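Local coordinates for de novo design, hyper stable, disulfide-rich mini protein (Synthetic construct, PDB 5JG9), which has no known natural function, being a de novo designed, disulfide-rich miniprotein probably made to show how hyperstable constrained folds can be designed, at residues C10-E14 against E15-R19; R18-C21 against K22-G25. One frame throughout, in Å; residues are numbered along the deposited sequence. Where two conformers were deposited one is given.

Contact 1 of 2, residues C10-E14 against E15-R19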
loop_
_atom_site.group_PDB
_atom_site.type_symbol
_atom_site.label_atom_id
_atom_site.label_comp_id
_atom_site.label_asym_id
_atom_site.label_seq_id
_atom_site.Cartn_x
_atom_site.Cartn_y
_atom_site.Cartn_z
ATOM N N CYS A 10 -1.511 10.137 -2.496
ATOM C CA CYS A 10 -0.993 11.213 -3.351
ATOM C C CYS A 10 -0.119 12.204 -2.563
ATOM O O CYS A 10 0.740 12.872 -3.143
ATOM C CB CYS A 10 -2.154 11.943 -4.052
ATOM S SG CYS A 10 -3.130 10.921 -5.220
ATOM N N GLY A 11 -0.348 12.312 -1.253
ATOM C CA GLY A 11 0.440 13.296 -0.397
ATOM C C GLY A 11 1.745 12.706 0.093
ATOM O O GLY A 11 2.314 13.236 0.998
ATOM N N GLN A 12 2.172 11.562 -0.457
ATOM C CA GLN A 12 3.421 10.933 -0.073
ATOM C C GLN A 12 4.168 10.545 -1.320
ATOM O O GLN A 12 3.599 10.137 -2.305
ATOM C CB GLN A 12 3.104 9.669 0.700
ATOM C CG GLN A 12 2.249 9.896 1.954
ATOM C CD GLN A 12 2.032 8.699 2.891
ATOM O OE1 GLN A 12 1.548 8.864 4.047
ATOM N NE2 GLN A 12 2.255 7.534 2.407
ATOM N N ASP A 13 5.489 10.557 -1.218
ATOM C CA ASP A 13 6.351 9.934 -2.249
ATOM C C ASP A 13 6.370 8.387 -2.254
ATOM O O ASP A 13 5.931 7.668 -1.310
ATOM C CB ASP A 13 7.776 10.529 -2.263
ATOM C CG ASP A 13 8.672 10.086 -1.106
ATOM O OD1 ASP A 13 9.732 10.729 -0.963
ATOM O OD2 ASP A 13 8.363 9.133 -0.376
ATOM N N GLU A 14 6.839 7.875 -3.382
ATOM C CA GLU A 14 6.825 6.452 -3.636
ATOM C C GLU A 14 7.578 5.697 -2.506
ATOM O O GLU A 14 7.153 4.671 -2.029
ATOM C CB GLU A 14 7.518 6.195 -4.960
ATOM C CG GLU A 14 7.609 4.718 -5.314
ATOM C CD GLU A 14 8.373 4.473 -6.594
ATOM O OE1 GLU A 14 8.889 5.433 -7.196
ATOM O OE2 GLU A 14 8.438 3.317 -6.992
ATOM N N GLU A 15 8.709 6.252 -2.083
ATOM C CA GLU A 15 9.602 5.584 -1.117
ATOM C C GLU A 15 8.839 5.329 0.203
ATOM O O GLU A 15 8.759 4.201 0.670
ATOM C CB GLU A 15 10.896 6.430 -0.960
ATOM C CG GLU A 15 12.063 5.674 -0.344
ATOM C CD GLU A 15 11.957 5.489 1.170
ATOM O OE1 GLU A 15 12.470 4.407 1.667
ATOM O OE2 GLU A 15 11.389 6.435 1.855
ATOM N N ARG A 16 8.127 6.357 0.676
ATOM C CA ARG A 16 7.343 6.297 1.922
ATOM C C ARG A 16 6.167 5.371 1.821
ATOM O O ARG A 16 5.869 4.593 2.724
ATOM C CB ARG A 16 6.810 7.676 2.256
ATOM C CG ARG A 16 6.127 7.715 3.582
ATOM C CD ARG A 16 5.838 9.143 4.013
ATOM N NE ARG A 16 5.028 9.129 5.225
ATOM C CZ ARG A 16 4.214 10.120 5.663
ATOM N NH1 ARG A 16 4.098 11.259 4.990
ATOM N NH2 ARG A 16 3.485 9.954 6.783
ATOM N N VAL A 17 5.471 5.436 0.691
ATOM C CA VAL A 17 4.318 4.614 0.509
ATOM C C VAL A 17 4.756 3.113 0.602
ATOM O O VAL A 17 4.039 2.276 1.209
ATOM C CB VAL A 17 3.575 4.915 -0.817
ATOM C CG1 VAL A 17 2.448 3.949 -1.059
ATOM C CG2 VAL A 17 2.971 6.314 -0.794
ATOM N N ARG A 18 5.824 2.785 -0.114
ATOM C CA ARG A 18 6.315 1.408 -0.249
ATOM C C ARG A 18 6.709 0.858 1.126
ATOM O O ARG A 18 6.367 -0.268 1.495
ATOM C CB ARG A 18 7.523 1.373 -1.234
ATOM C CG ARG A 18 7.105 1.367 -2.708
ATOM C CD ARG A 18 8.318 1.437 -3.605
ATOM N NE ARG A 18 7.918 1.549 -4.998
ATOM C CZ ARG A 18 7.303 0.583 -5.706
ATOM N NH1 ARG A 18 7.005 -0.650 -5.226
ATOM N NH2 ARG A 18 6.965 0.884 -6.937
ATOM N N ARG A 19 7.491 1.684 1.825
ATOM C CA ARG A 19 7.956 1.441 3.230
ATOM C C ARG A 19 6.800 1.163 4.151
ATOM O O ARG A 19 6.715 0.122 4.839
ATOM C CB ARG A 19 8.800 2.693 3.739
ATOM C CG ARG A 19 10.305 2.594 3.689
ATOM C CD ARG A 19 11.077 3.564 4.645
ATOM N NE ARG A 19 10.743 4.994 4.370
ATOM C CZ ARG A 19 9.794 5.758 4.940
ATOM N NH1 ARG A 19 9.595 7.003 4.459
ATOM N NH2 ARG A 19 9.047 5.321 5.957
#
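Asp13 caps the start of helix 14-28: its OD2 accepts from the backbone N of Arg16 at 3.0 Å, nearly straight at 163°. With chi1 at 74°, CG sits between the backbone N and the carbonyl carbon, which turns the short carboxylate back over the first turn, so aspartate suits this N-cap. Backbone bonds carry the helix on, Val17 N to Asp13 O and Arg18 N to Glu14 O.

Two i to i+4 ion pairs follow. Glu14 and Arg18 run side by side, and the single oxygen Glu14 OE2 takes both Arg18 NE at 2.7 Å and Arg18 NH2 at 2.8 Å, close to the guanidinium plane. Arg19 NE and NH1 likewise grip Glu15 OE2, NE at 3.0 Å. With an alanine in place of Glu14, the Arg18 guanidinium is likely to turn more freely, its carboxylate mate gone.

Stacking supplies the third element: Gln12 lays its amide against the Arg16 guanidinium, planes 24° apart, OE1 over one face and 3.4 Å from CZ; Arg16 NE forms its salt bridge with Glu20 OE1.

Glu14, Val17 and Arg18 rest on Tyr41 of strand 40-46, to which the Cys10-Cys40 disulfide ties the preceding loop.

Contact 2 of 2, residues R18-C21 against K22-G25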
loop_
_atom_site.group_PDB
_atom_site.type_symbol
_atom_site.label_atom_id
_atom_site.label_comp_id
_atom_site.label_asym_id
_atom_site.label_seq_id
_atom_site.Cartn_x
_atom_site.Cartn_y
_atom_site.Cartn_z
ATOM N N ARG A 18 5.824 2.785 -0.114
ATOM C CA ARG A 18 6.315 1.408 -0.249
ATOM C C ARG A 18 6.709 0.858 1.126
ATOM O O ARG A 18 6.367 -0.268 1.495
ATOM C CB ARG A 18 7.523 1.373 -1.234
ATOM C CG ARG A 18 7.105 1.367 -2.708
ATOM C CD ARG A 18 8.318 1.437 -3.605
ATOM N NE ARG A 18 7.918 1.549 -4.998
ATOM C CZ ARG A 18 7.303 0.583 -5.706
ATOM N NH1 ARG A 18 7.005 -0.650 -5.226
ATOM N NH2 ARG A 18 6.965 0.884 -6.937
ATOM N N ARG A 19 7.491 1.684 1.825
ATOM C CA ARG A 19 7.956 1.441 3.230
ATOM C C ARG A 19 6.800 1.163 4.151
ATOM O O ARG A 19 6.715 0.122 4.839
ATOM C CB ARG A 19 8.800 2.693 3.739
ATOM C CG ARG A 19 10.305 2.594 3.689
ATOM C CD ARG A 19 11.077 3.564 4.645
ATOM N NE ARG A 19 10.743 4.994 4.370
ATOM C CZ ARG A 19 9.794 5.758 4.940
ATOM N NH1 ARG A 19 9.595 7.003 4.459
ATOM N NH2 ARG A 19 9.047 5.321 5.957
ATOM N N GLU A 20 5.849 2.069 4.150
ATOM C CA GLU A 20 4.727 1.922 5.076
ATOM C C GLU A 20 3.705 0.843 4.665
ATOM O O GLU A 20 3.062 0.232 5.477
ATOM C CB GLU A 20 3.981 3.274 5.239
ATOM C CG GLU A 20 4.801 4.394 5.893
ATOM C CD GLU A 20 4.044 5.660 6.090
ATOM O OE1 GLU A 20 4.670 6.646 6.555
ATOM O OE2 GLU A 20 2.812 5.701 5.921
ATOM N N CYS A 21 3.588 0.578 3.379
ATOM C CA CYS A 21 2.773 -0.576 2.916
ATOM C C CYS A 21 3.290 -1.971 3.377
ATOM O O CYS A 21 2.525 -2.793 3.855
ATOM C CB CYS A 21 2.681 -0.577 1.404
ATOM S SG CYS A 21 1.332 -1.547 0.725
ATOM N N LYS A 22 4.602 -2.179 3.212
ATOM C CA LYS A 22 5.314 -3.334 3.746
ATOM C C LYS A 22 5.113 -3.502 5.260
ATOM O O LYS A 22 4.803 -4.580 5.711
ATOM C CB LYS A 22 6.781 -3.188 3.467
ATOM C CG LYS A 22 7.629 -4.296 4.023
ATOM C CD LYS A 22 9.017 -4.158 3.491
ATOM C CE LYS A 22 9.820 -5.430 3.640
ATOM N NZ LYS A 22 10.185 -5.617 5.063
ATOM N N GLU A 23 5.347 -2.400 5.995
ATOM C CA GLU A 23 5.078 -2.336 7.426
ATOM C C GLU A 23 3.670 -2.757 7.760
ATOM O O GLU A 23 3.460 -3.580 8.593
ATOM C CB GLU A 23 5.330 -0.914 7.958
ATOM C CG GLU A 23 6.800 -0.630 8.247
ATOM C CD GLU A 23 7.153 0.846 8.574
ATOM O OE1 GLU A 23 6.270 1.791 8.466
ATOM O OE2 GLU A 23 8.355 1.052 8.829
ATOM N N ARG A 24 2.699 -2.180 7.043
ATOM C CA ARG A 24 1.274 -2.431 7.269
ATOM C C ARG A 24 0.935 -3.905 7.024
ATOM O O ARG A 24 0.265 -4.572 7.825
ATOM C CB ARG A 24 0.447 -1.461 6.393
ATOM C CG ARG A 24 -1.062 -1.599 6.374
ATOM C CD ARG A 24 -1.731 -0.544 5.456
ATOM N NE ARG A 24 -1.638 0.925 5.716
ATOM C CZ ARG A 24 -0.773 1.767 5.148
ATOM N NH1 ARG A 24 0.171 1.337 4.335
ATOM N NH2 ARG A 24 -0.836 3.057 5.407
ATOM N N GLY A 25 1.395 -4.457 5.940
ATOM C CA GLY A 25 1.149 -5.911 5.635
ATOM C C GLY A 25 1.797 -6.794 6.684
ATOM O O GLY A 25 1.164 -7.710 7.259
HETATM O O HOH W 1 1.376 5.043 3.640
#
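Cys21 O receives the backbone N of Gly25 at 2.9 Å, one of four successive i to i+4 bonds that make this turn of helix compact. The others run from Lys22 N to Arg18 O, from Glu23 N to Arg19 O, and from Arg24 N to Glu20 O, the last also 2.9 Å. Close packing follows from the coil itself: Arg24 CB lies 3.2 Å from Glu20 O, and CB of Lys22 rests against the carbonyl oxygens of Arg18 and Arg19. On the buried side Cys21 SG stands anti to the backbone N (chi1 -161°) and forms a disulfide with Cys43, while the Cys21 side chain also touches Tyr32, Ile34 and Ile45. Cysteine suits this buried place because its sulfur can bond the helix covalently to strand 40-46. Gly25, also buried, adds no side chain.

The helix is the one helix of a strand-helix-strand-strand miniprotein, packed against a three-stranded antiparallel sheet.

Arg24 lies along the edge between sheet and solvent. In one of its two conformers a bend at chi3 (-63°) carries the guanidinium back along the helix, its edge toward Cys21 CA; that conformer touches Cys43 and Ile45 and makes a cation-pi contact with Tyr7. Its NH2 is 4.5 Å from Glu20 OE2, too far for a salt bridge, and a water that donates to Glu20 OE2 at 2.8 Å reaches Arg24 NH2 only by a weak bond.

Away from the sheet the contacts become sparse. Glu23 OE1 comes to 3.7 Å from Glu20 CA and lies a little farther from its CG. Long, charged residues suit this solvent side, where Glu20 OE1 pairs with Arg16 NE and Lys22 NZ with Glu26 OE1.

In the fold
Both contacts lie on helix 14-28 and share Arg18 and Arg19, with centres about 10 Å apart. Contact 1 is at the surface, where the chain leaves a loop and enters the helix; contact 2 is partly buried, nearer the centre of the chain. Their chemistry follows that difference. Both share the helical backbone bonds; contact 1 adds a cap, direct ion pairs and an amide stack, whereas contact 2 has a water that links its opposite charges only weakly. Each holds one half-cystine that reaches strand 40-46, from the loop in contact 1 and from the helix in contact 2. The two touch where Gln12 OE1 packs near Glu20 OE2.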